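Local coordinates for maltose-binding protein MalE1 (Thermotoga maritima, PDB 6DTU) that binds maltotetraose in a cleft and probably delivers malto-oligosaccharides to a membrane transporter, as periplasmic solute-binding proteins of its family do, at residues Ala107-Ala112 / Asp299-Ser304; Ala257-Gly262 / Thr322-Asn327; Ala342-Ala347 / Lys363-Arg368. All blocks are in the same frame, centred on the assembly; numbering follows the deposited sequence. Where two conformers were deposited one is given.

Contact 1: Ala107-Ala112 / Asp299-Ser304; sequences AMEAIA and DPRLPS. With GLC (alpha-D-glucopyranose), chain C; GLC (alpha-D-glucopyranose), chain B.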
ATOM      1  N   ALA A 107      -5.812  -7.270   6.147  1.00 12.91           N
ATOM      2  CA  ALA A 107      -4.448  -7.678   5.828  1.00 12.67           C
ATOM      3  C   ALA A 107      -3.498  -6.521   6.065  1.00 14.32           C
ATOM      4  O   ALA A 107      -3.894  -5.352   6.019  1.00 14.13           O
ATOM      5  CB  ALA A 107      -4.315  -8.106   4.361  1.00 15.62           C
ATOM      6  N   MET A 108      -2.241  -6.856   6.308  1.00 15.07           N
ATOM      7  CA  MET A 108      -1.156  -5.890   6.197  1.00 13.89           C
ATOM      8  C   MET A 108      -0.300  -6.227   4.980  1.00 15.13           C
ATOM      9  O   MET A 108      -0.487  -7.254   4.319  1.00 12.56           O
ATOM     10  CB  MET A 108      -0.314  -5.808   7.477  1.00 18.47           C
ATOM     11  CG  MET A 108       0.479  -7.051   7.745  1.00 14.83           C
ATOM     12  SD  MET A 108       1.617  -6.877   9.146  1.00 23.07           S
ATOM     13  CE  MET A 108       3.111  -6.326   8.315  1.00 23.16           C
ATOM     14  N   GLU A 109       0.638  -5.334   4.673  1.00 14.03           N
ATOM     15  CA  GLU A 109       1.383  -5.474   3.430  1.00 12.71           C
ATOM     16  C   GLU A 109       2.609  -4.576   3.475  1.00 11.36           C
ATOM     17  O   GLU A 109       2.675  -3.616   4.252  1.00 13.55           O
ATOM     18  CB  GLU A 109       0.519  -5.068   2.228  1.00 12.55           C
ATOM     19  CG  GLU A 109       0.118  -3.591   2.298  1.00 11.82           C
ATOM     20  CD  GLU A 109      -1.021  -3.225   1.383  1.00 14.67           C
ATOM     21  OE1 GLU A 109      -1.660  -4.130   0.818  1.00 14.70           O
ATOM     22  OE2 GLU A 109      -1.261  -2.015   1.228  1.00 15.33           O
ATOM     23  N   ALA A 110       3.576  -4.892   2.612  1.00 10.58           N
ATOM     24  CA  ALA A 110       4.701  -4.012   2.323  1.00 10.77           C
ATOM     25  C   ALA A 110       5.252  -4.423   0.972  1.00 12.20           C
ATOM     26  O   ALA A 110       5.177  -5.596   0.594  1.00 14.64           O
ATOM     27  CB  ALA A 110       5.810  -4.164   3.368  1.00 12.97           C
ATOM     28  N   ILE A 111       5.799  -3.442   0.247  1.00 13.05           N
ATOM     29  CA  ILE A 111       6.435  -3.775  -1.027  1.00 12.23           C
ATOM     30  C   ILE A 111       7.726  -4.550  -0.778  1.00 14.56           C
ATOM     31  O   ILE A 111       8.302  -4.520   0.311  1.00 13.98           O
ATOM     32  CB  ILE A 111       6.658  -2.555  -1.942  1.00 14.18           C
ATOM     33  CG1 ILE A 111       7.585  -1.515  -1.319  1.00 12.53           C
ATOM     34  CG2 ILE A 111       5.312  -1.881  -2.250  1.00 15.47           C
ATOM     35  CD1 ILE A 111       7.658  -0.200  -2.137  1.00 16.10           C
ATOM     36  N   ALA A 112       8.150  -5.291  -1.799  1.00 15.13           N
ATOM     37  CA  ALA A 112       9.300  -6.179  -1.738  1.00 14.79           C
ATOM     38  C   ALA A 112       9.845  -6.345  -3.148  1.00 14.01           C
ATOM     39  O   ALA A 112       9.284  -5.828  -4.123  1.00 14.74           O
ATOM     40  CB  ALA A 112       8.923  -7.548  -1.150  1.00 15.18           C
ATOM     41  N   ASP A 299      -7.415 -12.263  -2.677  1.00 15.62           N
ATOM     42  CA  ASP A 299      -6.584 -11.057  -2.677  1.00 13.95           C
ATOM     43  C   ASP A 299      -5.464 -11.300  -1.674  1.00 13.49           C
ATOM     44  O   ASP A 299      -5.507 -10.789  -0.545  1.00 15.11           O
ATOM     45  CB  ASP A 299      -7.438  -9.842  -2.277  1.00 15.70           C
ATOM     46  CG  ASP A 299      -6.653  -8.557  -2.165  1.00 14.01           C
ATOM     47  OD1 ASP A 299      -5.491  -8.511  -2.605  1.00 15.99           O
ATOM     48  OD2 ASP A 299      -7.220  -7.567  -1.634  1.00 14.62           O
ATOM     49  N   PRO A 300      -4.447 -12.069  -2.041  1.00 14.60           N
ATOM     50  CA  PRO A 300      -3.491 -12.578  -1.036  1.00 13.82           C
ATOM     51  C   PRO A 300      -2.449 -11.561  -0.593  1.00 14.55           C
ATOM     52  O   PRO A 300      -1.516 -11.224  -1.333  1.00 16.46           O
ATOM     53  CB  PRO A 300      -2.862 -13.796  -1.729  1.00 16.15           C
ATOM     54  CG  PRO A 300      -2.954 -13.491  -3.180  1.00 16.56           C
ATOM     55  CD  PRO A 300      -4.245 -12.722  -3.362  1.00 15.29           C
ATOM     56  N   ARG A 301      -2.594 -11.095   0.651  1.00 14.14           N
ATOM     57  CA  ARG A 301      -1.608 -10.232   1.307  1.00 12.58           C
ATOM     58  C   ARG A 301      -1.163 -10.903   2.616  1.00 17.60           C
ATOM     59  O   ARG A 301      -0.912 -12.117   2.608  1.00 17.27           O
ATOM     60  CB  ARG A 301      -2.170  -8.808   1.474  1.00 14.18           C
ATOM     61  CG  ARG A 301      -2.755  -8.296   0.158  1.00 13.56           C
ATOM     62  CD  ARG A 301      -3.279  -6.875   0.209  1.00 11.84           C
ATOM     63  NE  ARG A 301      -4.154  -6.593  -0.937  1.00 12.48           N
ATOM     64  CZ  ARG A 301      -4.375  -5.392  -1.462  1.00 13.10           C
ATOM     65  NH1 ARG A 301      -3.753  -4.294  -0.991  1.00 13.03           N
ATOM     66  NH2 ARG A 301      -5.245  -5.299  -2.470  1.00 12.72           N
ATOM     67  N   LEU A 302      -1.075 -10.170   3.739  1.00 16.00           N
ATOM     68  CA  LEU A 302      -0.666 -10.765   5.016  1.00 15.19           C
ATOM     69  C   LEU A 302      -1.847 -10.670   5.985  1.00 15.53           C
ATOM     70  O   LEU A 302      -2.062  -9.608   6.583  1.00 15.06           O
ATOM     71  CB  LEU A 302       0.568 -10.041   5.584  1.00 13.99           C
ATOM     72  CG  LEU A 302       1.826 -10.011   4.698  1.00 17.80           C
ATOM     73  CD1 LEU A 302       2.948  -9.180   5.298  1.00 15.08           C
ATOM     74  CD2 LEU A 302       2.327 -11.393   4.404  1.00 16.27           C
ATOM     75  N   PRO A 303      -2.629 -11.742   6.190  1.00 15.14           N
ATOM     76  CA  PRO A 303      -3.903 -11.604   6.926  1.00 13.29           C
ATOM     77  C   PRO A 303      -3.780 -11.005   8.319  1.00 15.09           C
ATOM     78  O   PRO A 303      -2.867 -11.330   9.074  1.00 16.55           O
ATOM     79  CB  PRO A 303      -4.454 -13.035   6.958  1.00 14.71           C
ATOM     80  CG  PRO A 303      -3.919 -13.634   5.657  1.00 12.70           C
ATOM     81  CD  PRO A 303      -2.521 -13.051   5.519  1.00 14.62           C
ATOM     82  N   SER A 304      -4.717 -10.106   8.644  1.00 15.74           N
ATOM     83  CA  SER A 304      -4.768  -9.453   9.951  1.00 13.57           C
ATOM     84  C   SER A 304      -5.531 -10.235  11.002  1.00 16.10           C
ATOM     85  O   SER A 304      -5.369  -9.952  12.194  1.00 12.71           O
ATOM     86  CB  SER A 304      -5.327  -8.034   9.841  1.00 13.64           C
ATOM     87  OG  SER A 304      -4.442  -7.204   9.113  1.00 16.12           O
TER
HETATM   88  C1  GLC C   1      -4.491  -1.978  -6.045  1.00 18.36           C
HETATM   89  C2  GLC C   1      -4.355  -2.366  -4.626  1.00 12.38           C
HETATM   90  C3  GLC C   1      -3.855  -1.256  -3.796  1.00 14.23           C
HETATM   91  C4  GLC C   1      -2.552  -0.745  -4.306  1.00 12.37           C
HETATM   92  C5  GLC C   1      -2.713  -0.229  -5.761  1.00 13.32           C
HETATM   93  C6  GLC C   1      -1.504   0.087  -6.390  1.00 17.14           C
HETATM   94  O1  GLC C   1      -5.478  -1.007  -6.181  1.00 21.14           O
HETATM   95  O2  GLC C   1      -5.680  -2.794  -4.173  1.00 15.09           O
HETATM   96  O3  GLC C   1      -3.711  -1.786  -2.428  1.00 13.99           O
HETATM   97  O4  GLC C   1      -2.093   0.350  -3.470  1.00 13.10           O
HETATM   98  O5  GLC C   1      -3.246  -1.433  -6.553  1.00 15.94           O
HETATM   99  O6  GLC C   1      -1.790   0.683  -7.659  1.00 20.13           O
HETATM  100  C1  GLC B   2      -0.803   0.122  -2.983  1.00 12.63           C
HETATM  101  C2  GLC B   2      -0.814   0.272  -1.506  1.00 12.95           C
HETATM  102  C3  GLC B   2      -1.308   1.589  -1.111  1.00 13.78           C
HETATM  103  C4  GLC B   2      -0.472   2.696  -1.721  1.00 10.93           C
HETATM  104  C5  GLC B   2      -0.390   2.566  -3.272  1.00 11.85           C
HETATM  105  C6  GLC B   2       0.591   3.436  -3.851  1.00 13.17           C
HETATM  106  O2  GLC B   2      -1.752  -0.715  -0.985  1.00 14.30           O
HETATM  107  O3  GLC B   2      -1.203   1.762   0.351  1.00 12.94           O
HETATM  108  O4  GLC B   2      -1.102   3.998  -1.458  1.00 15.28           O
HETATM  109  O5  GLC B   2       0.077   1.144  -3.556  1.00 14.15           O
HETATM  110  O6  GLC B   2       0.381   3.482  -5.253  1.00 17.84           O
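The end of strand 100-109 runs antiparallel to the short strand 302-303, with Ala-107 and Pro-303 as a non-hydrogen-bonded pair and Met-108 and Leu-302 as a hydrogen-bonded pair. Met-108 N gives its hydrogen to Leu-302 O at 2.8 Å, and Leu-302 N returns a more bent bond to Met-108 O. The side chains of Met-108 and Leu-302 lie on the same face of the sheet and cross obliquely. Met-108 CG touches Leu-302 CB, and the chain then bends at SD (chi3 -92°). Helix 316-326 lies against this face.

Glu-109 and Arg-301 reach toward the bound sugar side by side. CG of Glu-109 sits between its backbone N and carbonyl carbon (chi1 63°), and the rest of the chain is extended. Arg-301 is extended from CG to NE. Arg-301 NH1 meets the syn lone pair of Glu-109 OE1 at 2.8 Å, with carboxylate and guanidinium planes 14° apart. A second carboxylate, Asp-299, is gripped side-on: its OD1 accepts from Arg-301 NE at 2.9 Å and from Arg-301 NH2. Asp-299 OD2 is also bonded to Tyr-106 OH. The two acids therefore fix the rotation of the guanidinium and probably keep it charged.

Its remaining hydrogens go to one glucose of chain C. Arg-301 NH1 binds O3 of that glucose at 2.9 Å, and Arg-301 NH2 binds its O2 at 3.1 Å. O2 of the chain B glucose donates to Glu-109 OE2 at 2.6 Å, and Gln-264 bonds to the same OE2. Glu-109 and Arg-301 belong to the maltotetraose pocket of MalE1. Direct hydrogen bonds from charged side chains to sugar hydroxyls are typical of periplasmic sugar-binding proteins.

Contact 2: Ala257-Gly262 / Thr322-Asn327; sequences ARPFVG and TLSAAN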
ATOM      1  N   ALA A 257      16.830  -1.789   3.147  1.00 18.84           N
ATOM      2  CA  ALA A 257      15.683  -0.999   2.729  1.00 16.16           C
ATOM      3  C   ALA A 257      14.595  -1.124   3.781  1.00 15.97           C
ATOM      4  O   ALA A 257      14.457  -2.157   4.417  1.00 15.13           O
ATOM      5  CB  ALA A 257      15.127  -1.535   1.407  1.00 19.62           C
ATOM      6  N   ARG A 258      13.810  -0.058   3.963  1.00 15.67           N
ATOM      7  CA  ARG A 258      12.754  -0.038   4.976  0.57 17.51           C
ATOM      8  C   ARG A 258      11.462   0.480   4.357  1.00 15.96           C
ATOM      9  O   ARG A 258      11.194   1.688   4.377  1.00 16.07           O
ATOM     10  CB  ARG A 258      13.179   0.778   6.198  0.57 17.85           C
ATOM     11  CG  ARG A 258      14.459   0.250   6.856  0.57 19.35           C
ATOM     12  CD  ARG A 258      14.857   1.050   8.081  0.57 20.66           C
ATOM     13  NE  ARG A 258      15.949   0.398   8.791  0.57 19.59           N
ATOM     14  CZ  ARG A 258      15.796  -0.673   9.565  0.57 21.46           C
ATOM     15  NH1 ARG A 258      14.595  -1.212   9.735  0.57 21.55           N
ATOM     16  NH2 ARG A 258      16.842  -1.206  10.173  0.57 23.88           N
ATOM     17  N   PRO A 259      10.631  -0.412   3.813  1.00 14.05           N
ATOM     18  CA  PRO A 259       9.397   0.018   3.140  1.00 13.95           C
ATOM     19  C   PRO A 259       8.320   0.479   4.121  1.00 14.37           C
ATOM     20  O   PRO A 259       8.331   0.166   5.307  1.00 15.36           O
ATOM     21  CB  PRO A 259       8.940  -1.267   2.431  1.00 14.10           C
ATOM     22  CG  PRO A 259       9.462  -2.375   3.307  1.00 17.18           C
ATOM     23  CD  PRO A 259      10.790  -1.876   3.785  1.00 16.07           C
ATOM     24  N   PHE A 260       7.366   1.234   3.588  1.00 13.03           N
ATOM     25  CA  PHE A 260       6.135   1.475   4.328  1.00 13.03           C
ATOM     26  C   PHE A 260       5.444   0.156   4.653  1.00 11.24           C
ATOM     27  O   PHE A 260       5.441  -0.786   3.853  1.00 13.86           O
ATOM     28  CB  PHE A 260       5.173   2.319   3.484  1.00 13.85           C
ATOM     29  CG  PHE A 260       5.330   3.820   3.629  1.00 13.41           C
ATOM     30  CD1 PHE A 260       5.291   4.455   4.870  1.00 14.70           C
ATOM     31  CD2 PHE A 260       5.477   4.608   2.504  1.00 13.05           C
ATOM     32  CE1 PHE A 260       5.413   5.865   4.961  1.00 14.89           C
ATOM     33  CE2 PHE A 260       5.612   5.976   2.593  1.00 13.85           C
ATOM     34  CZ  PHE A 260       5.572   6.603   3.814  1.00 16.67           C
ATOM     35  N   VAL A 261       4.836   0.091   5.832  1.00 15.98           N
ATOM     36  CA  VAL A 261       3.901  -0.979   6.163  1.00 13.27           C
ATOM     37  C   VAL A 261       2.486  -0.413   6.144  1.00 14.68           C
ATOM     38  O   VAL A 261       2.225   0.641   6.738  1.00 15.70           O
ATOM     39  CB  VAL A 261       4.264  -1.648   7.499  1.00 14.63           C
ATOM     40  CG1 VAL A 261       3.167  -2.610   7.957  1.00 15.74           C
ATOM     41  CG2 VAL A 261       5.601  -2.361   7.348  1.00 16.87           C
ATOM     42  N   GLY A 262       1.595  -1.064   5.399  1.00 14.84           N
ATOM     43  CA  GLY A 262       0.216  -0.617   5.279  1.00 13.09           C
ATOM     44  C   GLY A 262      -0.738  -1.684   5.778  1.00 12.35           C
ATOM     45  O   GLY A 262      -0.433  -2.872   5.732  1.00 15.39           O
ATOM     46  N   THR A 322       6.559 -10.928   4.540  1.00 18.00           N
ATOM     47  CA  THR A 322       6.780 -10.756   5.971  1.00 15.75           C
ATOM     48  C   THR A 322       8.223 -10.353   6.253  1.00 17.49           C
ATOM     49  O   THR A 322       8.471  -9.447   7.055  1.00 17.86           O
ATOM     50  CB  THR A 322       6.392 -12.057   6.687  1.00 21.00           C
ATOM     51  OG1 THR A 322       4.994 -12.302   6.489  1.00 20.92           O
ATOM     52  CG2 THR A 322       6.647 -11.983   8.170  1.00 17.77           C
ATOM     53  N   LEU A 323       9.186 -10.997   5.590  1.00 18.23           N
ATOM     54  CA  LEU A 323      10.584 -10.595   5.726  0.54 18.38           C
ATOM     55  C   LEU A 323      10.784  -9.135   5.340  1.00 15.38           C
ATOM     56  O   LEU A 323      11.551  -8.410   5.982  1.00 21.04           O
ATOM     57  CB  LEU A 323      11.475 -11.491   4.864  0.54 20.77           C
ATOM     58  CG  LEU A 323      11.734 -12.917   5.360  0.54 21.91           C
ATOM     59  CD1 LEU A 323      12.623 -13.662   4.379  0.54 20.49           C
ATOM     60  CD2 LEU A 323      12.346 -12.911   6.759  0.54 25.12           C
ATOM     61  N   SER A 324      10.121  -8.688   4.272  1.00 18.30           N
ATOM     62  CA  SER A 324      10.267  -7.301   3.850  1.00 17.43           C
ATOM     63  C   SER A 324       9.624  -6.362   4.858  1.00 19.76           C
ATOM     64  O   SER A 324      10.228  -5.351   5.249  1.00 20.34           O
ATOM     65  CB  SER A 324       9.679  -7.107   2.440  1.00 17.16           C
ATOM     66  OG  SER A 324       9.899  -5.782   1.967  1.00 17.05           O
ATOM     67  N   ALA A 325       8.416  -6.711   5.327  1.00 18.65           N
ATOM     68  CA  ALA A 325       7.701  -5.880   6.285  1.00 19.60           C
ATOM     69  C   ALA A 325       8.407  -5.810   7.629  1.00 20.55           C
ATOM     70  O   ALA A 325       8.195  -4.846   8.373  1.00 21.17           O
ATOM     71  CB  ALA A 325       6.288  -6.418   6.485  1.00 16.69           C
ATOM     72  N   ALA A 326       9.242  -6.801   7.950  1.00 20.36           N
ATOM     73  CA  ALA A 326       9.913  -6.811   9.245  1.00 21.81           C
ATOM     74  C   ALA A 326      10.850  -5.620   9.405  1.00 26.86           C
ATOM     75  O   ALA A 326      11.078  -5.160  10.531  1.00 26.79           O
ATOM     76  CB  ALA A 326      10.650  -8.139   9.457  1.00 23.04           C
ATOM     77  N   ASN A 327      11.415  -5.118   8.305  1.00 26.17           N
ATOM     78  CA  ASN A 327      12.278  -3.942   8.344  1.00 25.44           C
ATOM     79  C   ASN A 327      11.517  -2.642   8.104  1.00 22.01           C
ATOM     80  O   ASN A 327      12.144  -1.587   7.994  1.00 21.75           O
ATOM     81  CB  ASN A 327      13.417  -4.070   7.322  1.00 24.51           C
ATOM     82  CG  ASN A 327      14.379  -5.199   7.655  1.00 31.67           C
ATOM     83  OD1 ASN A 327      14.668  -5.462   8.819  1.00 33.24           O
ATOM     84  ND2 ASN A 327      14.880  -5.870   6.626  1.00 29.76           N
TER
HETATM   85  O   HOH W   1      14.476  -4.760   4.011  1.00 22.03           O
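Here the C-terminal end of helix 316-326 packs on the chain that leads into strand 260-268, a helix-on-sheet contact in the alpha/beta fold of a periplasmic binding protein. The helix end lies beside the start of the strand. Arg-258 and Asn-327 have their CA atoms 5.2 Å apart, and Val-261 and Ala-325 follow at 6.2 Å.

Val-261 turns its CG2 branch to the helix. This methyl is anti to the carbonyl carbon and comes within 3.7 Å of Ala-325 O. Its contact with Ala-325 CB is looser. Met-108 of strand 100-109 touches both Val-261 and Ala-325. Pro-259 presents the puckered tip of its ring to the last turn. Its CG lies 3.6 Å from Ser-324 O and nearly as close to Ser-324 OG. That hydroxyl, anti to its own backbone N (chi1 -176°), is hydrogen-bonded to Ile-111 O, so it meets the proline ring only by packing.

The polar part is at the helix end. Arg-258 runs extended from CG to NE alongside Asn-327 O. Its CB and CG brush this oxygen, and chi4 of -76° turns the guanidinium back to it. The bond from Arg-258 NH1 to Asn-327 O is 3.0 Å long and bent, at 135°. NH1 stands above the carbonyl plane, so the oxygen is not met on a lone pair. The charge may still favour this carbonyl, near the C-terminal, negative end of the helix. Two conformers of Arg-258 were deposited, which suggests that the side chain has some freedom. Asn-327 packs its CB against Ala-257 O. A single water then joins the same two residues: it donates to Ala-257 O at 2.6 Å and accepts from Asn-327 ND2 at 2.9 Å.

Contact 3: Ala342-Ala347 / Lys363-Arg368; sequences AAMNDA and KNAVER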
ATOM      1  N   ALA A 342       1.444  14.153  -2.288  1.00 16.01           N
ATOM      2  CA  ALA A 342       1.535  14.920  -3.529  1.00 17.68           C
ATOM      3  C   ALA A 342       2.822  15.740  -3.598  1.00 15.93           C
ATOM      4  O   ALA A 342       3.435  15.843  -4.664  1.00 17.27           O
ATOM      5  CB  ALA A 342       0.299  15.806  -3.712  1.00 17.81           C
ATOM      6  N   ALA A 343       3.233  16.355  -2.481  1.00 15.20           N
ATOM      7  CA  ALA A 343       4.493  17.101  -2.461  1.00 16.22           C
ATOM      8  C   ALA A 343       5.685  16.197  -2.759  1.00 16.91           C
ATOM      9  O   ALA A 343       6.586  16.566  -3.519  1.00 18.23           O
ATOM     10  CB  ALA A 343       4.670  17.760  -1.092  1.00 17.37           C
ATOM     11  N   MET A 344       5.696  14.990  -2.192  1.00 15.69           N
ATOM     12  CA  MET A 344       6.818  14.092  -2.424  1.00 15.45           C
ATOM     13  C   MET A 344       6.805  13.522  -3.840  1.00 15.74           C
ATOM     14  O   MET A 344       7.864  13.418  -4.473  1.00 14.57           O
ATOM     15  CB  MET A 344       6.834  12.991  -1.371  1.00 15.03           C
ATOM     16  CG  MET A 344       7.177  13.481   0.040  1.00 13.66           C
ATOM     17  SD  MET A 344       8.796  14.277   0.119  1.00 17.87           S
ATOM     18  CE  MET A 344       9.828  12.847  -0.125  1.00 19.41           C
ATOM     19  N   ASN A 345       5.616  13.175  -4.358  1.00 14.93           N
ATOM     20  CA  ASN A 345       5.506  12.732  -5.744  1.00 13.20           C
ATOM     21  C   ASN A 345       6.020  13.802  -6.690  1.00 16.45           C
ATOM     22  O   ASN A 345       6.745  13.505  -7.648  1.00 16.67           O
ATOM     23  CB  ASN A 345       4.051  12.422  -6.101  1.00 15.67           C
ATOM     24  CG  ASN A 345       3.547  11.150  -5.489  1.00 14.49           C
ATOM     25  OD1 ASN A 345       4.306  10.332  -4.958  1.00 14.91           O
ATOM     26  ND2 ASN A 345       2.256  10.951  -5.573  1.00 16.50           N
ATOM     27  N   ASP A 346       5.646  15.055  -6.440  1.00 16.71           N
ATOM     28  CA  ASP A 346       6.106  16.140  -7.294  1.00 18.37           C
ATOM     29  C   ASP A 346       7.623  16.279  -7.237  1.00 16.64           C
ATOM     30  O   ASP A 346       8.279  16.452  -8.278  1.00 16.72           O
ATOM     31  CB  ASP A 346       5.382  17.427  -6.905  1.00 17.00           C
ATOM     32  CG  ASP A 346       3.917  17.441  -7.384  1.00 21.50           C
ATOM     33  OD1 ASP A 346       3.470  16.494  -8.069  1.00 23.19           O
ATOM     34  OD2 ASP A 346       3.208  18.422  -7.081  1.00 25.40           O
ATOM     35  N   ALA A 347       8.208  16.168  -6.041  1.00 16.18           N
ATOM     36  CA  ALA A 347       9.658  16.297  -5.918  1.00 17.12           C
ATOM     37  C   ALA A 347      10.369  15.180  -6.659  1.00 17.02           C
ATOM     38  O   ALA A 347      11.367  15.416  -7.337  1.00 15.92           O
ATOM     39  CB  ALA A 347      10.088  16.304  -4.452  1.00 18.62           C
ATOM     40  N   LYS A 363      13.987  19.772  -0.356  1.00 18.46           N
ATOM     41  CA  LYS A 363      13.840  20.953   0.489  1.00 21.36           C
ATOM     42  C   LYS A 363      12.524  21.654   0.196  1.00 18.25           C
ATOM     43  O   LYS A 363      11.766  21.988   1.113  1.00 20.88           O
ATOM     44  CB  LYS A 363      15.022  21.895   0.254  1.00 22.15           C
ATOM     45  CG  LYS A 363      15.004  23.170   1.087  1.00 32.68           C
ATOM     46  CD  LYS A 363      16.302  23.941   0.886  1.00 36.35           C
ATOM     47  CE  LYS A 363      16.164  25.382   1.303  1.00 36.39           C
ATOM     48  NZ  LYS A 363      16.847  26.280   0.333  1.00 37.61           N
ATOM     49  N   ASN A 364      12.230  21.866  -1.089  1.00 18.42           N
ATOM     50  CA  ASN A 364      10.981  22.514  -1.461  1.00 17.03           C
ATOM     51  C   ASN A 364       9.784  21.652  -1.085  1.00 19.16           C
ATOM     52  O   ASN A 364       8.739  22.180  -0.681  1.00 19.90           O
ATOM     53  CB  ASN A 364      10.981  22.859  -2.952  1.00 18.97           C
ATOM     54  CG  ASN A 364      11.972  23.955  -3.287  1.00 25.83           C
ATOM     55  OD1 ASN A 364      12.514  24.610  -2.394  1.00 28.01           O
ATOM     56  ND2 ASN A 364      12.192  24.185  -4.578  1.00 26.96           N
ATOM     57  N   ALA A 365       9.918  20.326  -1.210  1.00 18.62           N
ATOM     58  CA  ALA A 365       8.820  19.436  -0.822  1.00 16.38           C
ATOM     59  C   ALA A 365       8.459  19.608   0.649  1.00 17.20           C
ATOM     60  O   ALA A 365       7.281  19.724   0.998  1.00 18.98           O
ATOM     61  CB  ALA A 365       9.159  17.970  -1.117  1.00 16.92           C
ATOM     62  N   VAL A 366       9.461  19.647   1.522  1.00 18.97           N
ATOM     63  CA  VAL A 366       9.201  19.790   2.951  1.00 18.45           C
ATOM     64  C   VAL A 366       8.596  21.160   3.275  1.00 21.30           C
ATOM     65  O   VAL A 366       7.694  21.268   4.118  1.00 18.68           O
ATOM     66  CB  VAL A 366      10.473  19.468   3.759  1.00 18.56           C
ATOM     67  CG1 VAL A 366      10.323  19.860   5.211  1.00 20.49           C
ATOM     68  CG2 VAL A 366      10.812  17.976   3.653  1.00 20.05           C
ATOM     69  N   GLU A 367       9.058  22.228   2.612  1.00 21.14           N
ATOM     70  CA  GLU A 367       8.419  23.523   2.830  1.00 25.11           C
ATOM     71  C   GLU A 367       6.967  23.506   2.370  1.00 23.12           C
ATOM     72  O   GLU A 367       6.100  24.125   3.001  1.00 20.34           O
ATOM     73  CB  GLU A 367       9.174  24.633   2.090  1.00 22.77           C
ATOM     74  CG  GLU A 367      10.680  24.629   2.301  1.00 26.22           C
ATOM     75  CD  GLU A 367      11.367  25.880   1.768  1.00 37.92           C
ATOM     76  OE1 GLU A 367      12.377  26.308   2.369  1.00 41.53           O
ATOM     77  OE2 GLU A 367      10.912  26.425   0.737  1.00 40.92           O
ATOM     78  N   ARG A 368       6.679  22.773   1.298  1.00 19.38           N
ATOM     79  CA  ARG A 368       5.302  22.651   0.850  1.00 21.14           C
ATOM     80  C   ARG A 368       4.463  21.880   1.856  1.00 21.41           C
ATOM     81  O   ARG A 368       3.367  22.315   2.211  1.00 20.68           O
ATOM     82  CB  ARG A 368       5.252  22.007  -0.536  1.00 20.00           C
ATOM     83  CG  ARG A 368       3.861  21.731  -1.045  1.00 22.54           C
ATOM     84  CD  ARG A 368       3.887  21.108  -2.432  1.00 24.38           C
ATOM     85  NE  ARG A 368       2.644  20.407  -2.748  1.00 25.65           N
ATOM     86  CZ  ARG A 368       2.411  19.812  -3.910  1.00 23.49           C
ATOM     87  NH1 ARG A 368       3.338  19.843  -4.853  1.00 22.75           N
ATOM     88  NH2 ARG A 368       1.262  19.190  -4.127  1.00 27.26           N
TER
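Arg-368 NH1 and Asp-346 OD2 form a salt bridge 2.6 Å long and nearly straight. The acid lies at the edge of the guanidinium, close to its plane. The arginine, however, meets OD2 from above the carboxylate plane, and the two planes are 54° apart. The side chains cross at about a right angle.

The arginine arrives fully stretched. CG is anti to the backbone N (chi1 175°), and the chain stays extended to NE. It thus spans the gap between the helices and lies across the small residues at the start of segment 342-347. Ala-343 CA sits over the centre of the guanidinium face, 3.6 Å above its plane. Ala-342 C lies over the same face nearer the rim. Ala-343 CB touches Arg-368 CD at 3.7 Å, and Ala-342 CB touches Arg-368 NH2 at 3.5 Å. The flat group rests on the helix backbone while its edge binds the acid.

Helices 341-352 and 358-374 form an antiparallel helical hairpin near the C-terminus, with 15 residues between the two segments. The axes of segments 342-347 and 363-368 are 8.8 Å apart, and their directions differ by 163°. Small alanines meet at the interface. Ala-365 CB points at the other helix and lies 3.8 Å from both Ala-347 CB and Ala-343 O. The CA atoms of Ala-343 and Ala-365 are the nearest pair.

Met-344 comes in from the flank. Its CB points away, but bends at chi2 and chi3 bring SD to 3.9 Å from Ala-365 CB. Leu-184 and Leu-362 pack on Met-344. Further out, Asn-345 OD1 accepts from Phe-155 N, and Ala-342 touches a glucose of the bound sugar.

In the fold
Contacts 1 and 2 belong to one region. Strands 100-109 and 260-268 are neighbours in the same sheet, and their segments are joined by a probable hydrogen bond between Glu-109 O and Gly-262 N, while Met-108 CB packs on Gly-262 O. Contact 1 is the buried one, and its charges are spent on each other and on sugar. Contact 2 is partly buried, and backbone carbonyls and a water take the place of paired charges. Contact 3 stands apart, its centre about 28 Å from that of contact 1. It joins two helices, with alanines inside and a more exposed salt bridge. Contacts 1 and 3 both hold residues of the glycan pocket.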